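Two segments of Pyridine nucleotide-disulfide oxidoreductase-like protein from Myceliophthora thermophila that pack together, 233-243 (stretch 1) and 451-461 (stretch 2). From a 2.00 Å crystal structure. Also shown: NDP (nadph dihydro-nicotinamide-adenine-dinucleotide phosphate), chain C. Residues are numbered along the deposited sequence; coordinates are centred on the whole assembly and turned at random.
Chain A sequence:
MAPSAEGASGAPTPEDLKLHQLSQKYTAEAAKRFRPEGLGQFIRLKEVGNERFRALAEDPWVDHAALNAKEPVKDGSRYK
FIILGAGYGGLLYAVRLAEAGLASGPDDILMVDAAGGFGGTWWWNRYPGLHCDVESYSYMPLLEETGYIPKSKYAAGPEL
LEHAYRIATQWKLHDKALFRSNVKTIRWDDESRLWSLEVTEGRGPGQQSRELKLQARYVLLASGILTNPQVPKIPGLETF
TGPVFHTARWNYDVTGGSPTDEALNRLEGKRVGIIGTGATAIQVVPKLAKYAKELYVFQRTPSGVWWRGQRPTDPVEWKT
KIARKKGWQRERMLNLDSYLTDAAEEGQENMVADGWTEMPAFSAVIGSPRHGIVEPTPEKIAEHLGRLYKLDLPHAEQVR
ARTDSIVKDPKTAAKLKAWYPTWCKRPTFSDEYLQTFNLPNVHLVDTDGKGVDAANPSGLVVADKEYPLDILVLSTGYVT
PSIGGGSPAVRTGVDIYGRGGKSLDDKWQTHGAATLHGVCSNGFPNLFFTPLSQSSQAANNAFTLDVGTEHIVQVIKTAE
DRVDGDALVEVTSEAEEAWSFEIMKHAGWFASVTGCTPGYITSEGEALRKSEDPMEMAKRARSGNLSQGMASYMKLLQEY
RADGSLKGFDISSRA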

# COMPACT_ATOMS: atom_id res chain seq x y z
N LYS A 233 2.25 3.02 20.70
CA LYS A 233 1.81 2.93 22.09
C LYS A 233 2.64 3.93 22.88
O LYS A 233 3.53 3.52 23.61
N ILE A 234 2.38 5.23 22.74
CA ILE A 234 3.15 6.21 23.51
C ILE A 234 2.45 6.41 24.87
O ILE A 234 1.37 6.98 24.90
N PRO A 235 3.10 6.01 25.98
CA PRO A 235 2.46 6.15 27.31
C PRO A 235 1.83 7.51 27.53
O PRO A 235 2.48 8.53 27.30
N GLY A 236 0.56 7.51 27.90
CA GLY A 236 -0.13 8.74 28.25
C GLY A 236 -0.58 9.55 27.08
O GLY A 236 -0.96 10.72 27.25
N LEU A 237 -0.57 8.98 25.88
CA LEU A 237 -1.00 9.73 24.67
C LEU A 237 -2.48 10.12 24.72
O LEU A 237 -2.91 11.20 24.29
N GLU A 238 -3.28 9.20 25.25
CA GLU A 238 -4.70 9.42 25.50
C GLU A 238 -4.98 10.75 26.20
O GLU A 238 -5.98 11.38 25.90
N THR A 239 -4.04 11.19 27.05
CA THR A 239 -4.18 12.36 27.97
C THR A 239 -3.86 13.73 27.36
O THR A 239 -4.28 14.76 27.91
N PHE A 240 -3.08 13.76 26.28
CA PHE A 240 -2.83 15.04 25.60
C PHE A 240 -4.15 15.77 25.39
O PHE A 240 -5.10 15.21 24.86
N THR A 241 -4.25 17.02 25.79
CA THR A 241 -5.56 17.67 25.80
C THR A 241 -5.87 18.52 24.57
O THR A 241 -6.98 18.93 24.38
N GLY A 242 -4.89 18.81 23.73
CA GLY A 242 -5.17 19.57 22.49
C GLY A 242 -5.75 18.67 21.37
O GLY A 242 -5.76 17.44 21.50
N PRO A 243 -6.27 19.27 20.29
CA PRO A 243 -6.76 18.51 19.15
C PRO A 243 -5.65 17.58 18.52
O PRO A 243 -4.49 17.96 18.36
N GLY A 451 12.29 6.87 19.49
CA GLY A 451 10.89 7.30 19.39
C GLY A 451 10.46 8.20 20.52
O GLY A 451 11.21 8.42 21.46
N VAL A 452 9.23 8.71 20.46
CA VAL A 452 8.73 9.57 21.52
C VAL A 452 8.50 8.78 22.85
O VAL A 452 7.98 7.68 22.86
N ASP A 453 8.91 9.38 23.96
CA ASP A 453 8.97 8.68 25.24
C ASP A 453 7.62 8.50 25.90
O ASP A 453 7.27 7.42 26.41
N ALA A 454 6.88 9.59 25.92
CA ALA A 454 5.65 9.64 26.64
C ALA A 454 4.92 10.87 26.17
O ALA A 454 5.49 11.71 25.44
N ALA A 455 3.66 10.97 26.56
CA ALA A 455 2.91 12.21 26.40
C ALA A 455 2.29 12.60 27.69
O ALA A 455 2.19 11.78 28.60
N ASN A 456 1.85 13.84 27.73
CA ASN A 456 1.08 14.34 28.83
C ASN A 456 0.13 15.43 28.34
O ASN A 456 0.13 15.80 27.16
N PRO A 457 -0.68 15.97 29.23
CA PRO A 457 -1.69 16.91 28.82
C PRO A 457 -1.29 18.06 27.97
O PRO A 457 -2.08 18.45 27.16
N SER A 458 -0.10 18.60 28.16
CA SER A 458 0.31 19.75 27.36
C SER A 458 1.21 19.36 26.19
O SER A 458 1.37 20.13 25.27
N GLY A 459 1.80 18.17 26.23
CA GLY A 459 2.60 17.75 25.08
C GLY A 459 3.30 16.42 25.14
O GLY A 459 2.76 15.48 25.67
N LEU A 460 4.51 16.36 24.57
CA LEU A 460 5.33 15.13 24.53
C LEU A 460 6.62 15.28 25.33
O LEU A 460 7.12 16.37 25.51
N VAL A 461 7.17 14.16 25.72
CA VAL A 461 8.49 14.12 26.31
C VAL A 461 9.43 13.22 25.45
O VAL A 461 9.05 12.14 24.95

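The contact between 233-243 and 451-461 buries 537 Å², both sides summed, and joins residues at least 215 positions apart in one chain. CA atoms pair Pro235 with Ala454 (4.8 Å between the two CA atoms), Leu237 with Ala455 (4.9 Å) and Phe240 with Pro457 (3.9 Å), so 235-240 runs alongside 454-457 in the same direction, before stretch 2 turns back on itself.

Apolar packing centres on Ile234 and Ala455, whose CA-to-CB bonds both point toward the opposing stretch. Ile234 adopts chi1 m, chi2 t. This places its CG2 3.5 Å from Ala454 C and 4.3 Å from Ala455 CB, while its CD1 reaches 3.9 Å from Val452 CB; Val452 has chi1 t. The CA-to-CB bond of Leu237 points away from the partner, yet its t, p rotamer leaves CD1 4.0 Å from Ala455 CB and 4.4 Å from Leu460 CD1. The CA-to-CB bond of Leu460 points sideways, and chi angles of m and m bring its end nearer. At the exposed Pro235, CB lies 4.4 Å from Ala454 CB.

Phe240 combines a CA-to-CB bond directed away overall with a ring that returns to the partner (chi1 t, chi2 74°). Its CE1 is 3.5 Å from Ser458 O, and its CD1 is 3.8 Å from Gly459 N; both polar atoms lie at the ring edge, near its plane. The ring thus packs against backbone, and Phe240 CA makes a CA-H...O contact with Asn456 O at 3.4 Å (144° at H).

Two nearly linear backbone hydrogen bonds tie the segments: Ala455 N to Pro235 O, 2.8 Å and 165°, and Thr241 N to Pro457 O, 2.9 Å and 164°. Thr241, with chi1 p, also donates from OG1 to Pro457 O at 3.2 Å, so that one carbonyl accepts from both its backbone and its side chain. Its CG2 meanwhile sits 3.6 Å from Pro457 CB.

The CA-to-CB bond of Thr239 points toward the partner with chi1 p, but its OG1 donates within its own stretch to Gly236 O at 2.7 Å. The same OG1 touches Pro457 CD at 3.3 Å by packing. The CA-to-CB bond of Asn456 points away (chi1 p), and its OD1 weakly accepts from Ser458 N at 3.5 Å and Gly459 N at 3.3 Å. At Gly236, an ideal CB would fall 2.6 Å from Ala455 O, a clash, and the positive phi of 79° independently favours glycine.

The bound NADPH meets stretch 2 through its adenine: Val452 N donates to NDP N1A at 3.1 Å and 162°, and Gly451 CA approaches NDP N1A to 3.4 Å.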

# COMPACT_ATOMS: atom_id res chain seq x y z
CB LYS A 233 2.09 1.55 22.68
CG LYS A 233 1.51 0.36 21.95
CD LYS A 233 0.12 0.04 22.40
CE LYS A 233 -0.35 -1.15 21.56
NZ LYS A 233 0.41 -2.44 21.73
CB ILE A 234 3.22 7.56 22.79
CG1 ILE A 234 4.06 7.45 21.47
CG2 ILE A 234 3.81 8.66 23.74
CD1 ILE A 234 3.97 8.70 20.59
CB PRO A 235 3.64 5.96 28.26
CG PRO A 235 4.42 4.95 27.56
CD PRO A 235 4.44 5.42 26.13
CB LEU A 237 -0.67 8.94 23.39
CG LEU A 237 -0.82 9.68 22.04
CD1 LEU A 237 0.03 10.96 21.91
CD2 LEU A 237 -0.54 8.71 20.86
CB GLU A 238 -5.19 8.27 26.35
CG GLU A 238 -4.36 8.04 27.61
CD GLU A 238 -3.92 6.59 27.80
OE1 GLU A 238 -4.81 5.72 27.67
OE2 GLU A 238 -2.71 6.33 28.07
CB THR A 239 -3.25 12.25 29.21
OG1 THR A 239 -1.92 12.65 28.85
CG2 THR A 239 -3.19 10.85 29.76
CB PHE A 240 -2.13 14.85 24.24
CG PHE A 240 -1.94 16.12 23.49
CD1 PHE A 240 -0.96 17.04 23.90
CD2 PHE A 240 -2.76 16.46 22.40
CE1 PHE A 240 -0.80 18.26 23.22
CE2 PHE A 240 -2.59 17.68 21.71
CZ PHE A 240 -1.61 18.59 22.13
CB THR A 241 -5.73 18.52 27.06
OG1 THR A 241 -5.00 19.74 26.92
CG2 THR A 241 -5.23 17.79 28.24
CB PRO A 243 -7.29 19.58 18.18
CG PRO A 243 -7.15 20.91 18.81
CD PRO A 243 -6.53 20.71 20.18
CB VAL A 452 7.48 10.32 21.08
CG1 VAL A 452 6.87 11.15 22.21
CG2 VAL A 452 7.81 11.23 19.93
CB ASP A 453 9.89 9.47 26.18
CG ASP A 453 11.37 9.18 25.94
OD1 ASP A 453 11.69 8.04 25.47
OD2 ASP A 453 12.22 10.10 26.25
CB ALA A 454 5.94 9.72 28.15
CB ALA A 455 1.81 12.06 25.37
CB ASN A 456 1.95 14.74 30.02
CG ASN A 456 2.99 15.79 29.70
OD1 ASN A 456 2.71 16.86 29.15
ND2 ASN A 456 4.19 15.51 30.11
CB PRO A 457 -2.24 17.39 30.15
CG PRO A 457 -2.25 16.14 30.93
CD PRO A 457 -1.01 15.39 30.54
CB SER A 458 0.98 20.82 28.24
OG SER A 458 2.32 20.49 28.64
CB LEU A 460 5.70 14.78 23.06
CG LEU A 460 4.69 14.30 22.00
CD1 LEU A 460 3.73 13.29 22.60
CD2 LEU A 460 3.92 15.44 21.38
CB VAL A 461 8.47 13.79 27.83
CG1 VAL A 461 7.16 13.17 28.22
CG2 VAL A 461 9.63 12.91 28.32
PA NDP C . 5.05 5.38 7.60
O1A NDP C . 4.67 4.07 8.38
O2A NDP C . 5.87 5.38 6.34
O5B NDP C . 5.66 6.39 8.69
C5B NDP C . 5.25 6.41 10.04
C4B NDP C . 6.28 7.30 10.71
O4B NDP C . 6.01 7.39 12.14
C3B NDP C . 7.70 6.73 10.53
O3B NDP C . 8.57 7.79 10.10
C2B NDP C . 7.97 6.20 11.92
O2B NDP C . 9.38 6.08 12.26
C1B NDP C . 7.22 7.18 12.80
N9A NDP C . 7.01 6.62 14.14
C8A NDP C . 6.45 5.41 14.48
N7A NDP C . 6.47 5.24 15.82
C5A NDP C . 7.06 6.37 16.29
C6A NDP C . 7.42 6.83 17.63
N6A NDP C . 7.14 6.04 18.66
N1A NDP C . 8.02 8.04 17.73
C2A NDP C . 8.32 8.84 16.66
N3A NDP C . 8.04 8.49 15.39
C4A NDP C . 7.42 7.27 15.20
O3 NDP C . 3.72 6.17 7.19
PN NDP C . 3.44 7.29 6.03
O1N NDP C . 1.93 7.67 6.21
O2N NDP C . 4.44 8.43 6.09
O5D NDP C . 3.65 6.52 4.62
C5D NDP C . 2.94 5.25 4.42
C4D NDP C . 2.95 4.83 2.97
O4D NDP C . 2.12 5.70 2.17
C3D NDP C . 4.33 5.09 2.36
O3D NDP C . 5.44 4.25 2.85
C2D NDP C . 4.01 5.16 0.85
O2D NDP C . 3.80 3.83 0.29
C1D NDP C . 2.76 6.05 0.88
P2B NDP C . 10.15 4.69 11.95
O1X NDP C . 9.20 3.60 12.46
O2X NDP C . 11.41 4.66 12.79
O3X NDP C . 10.52 4.71 10.46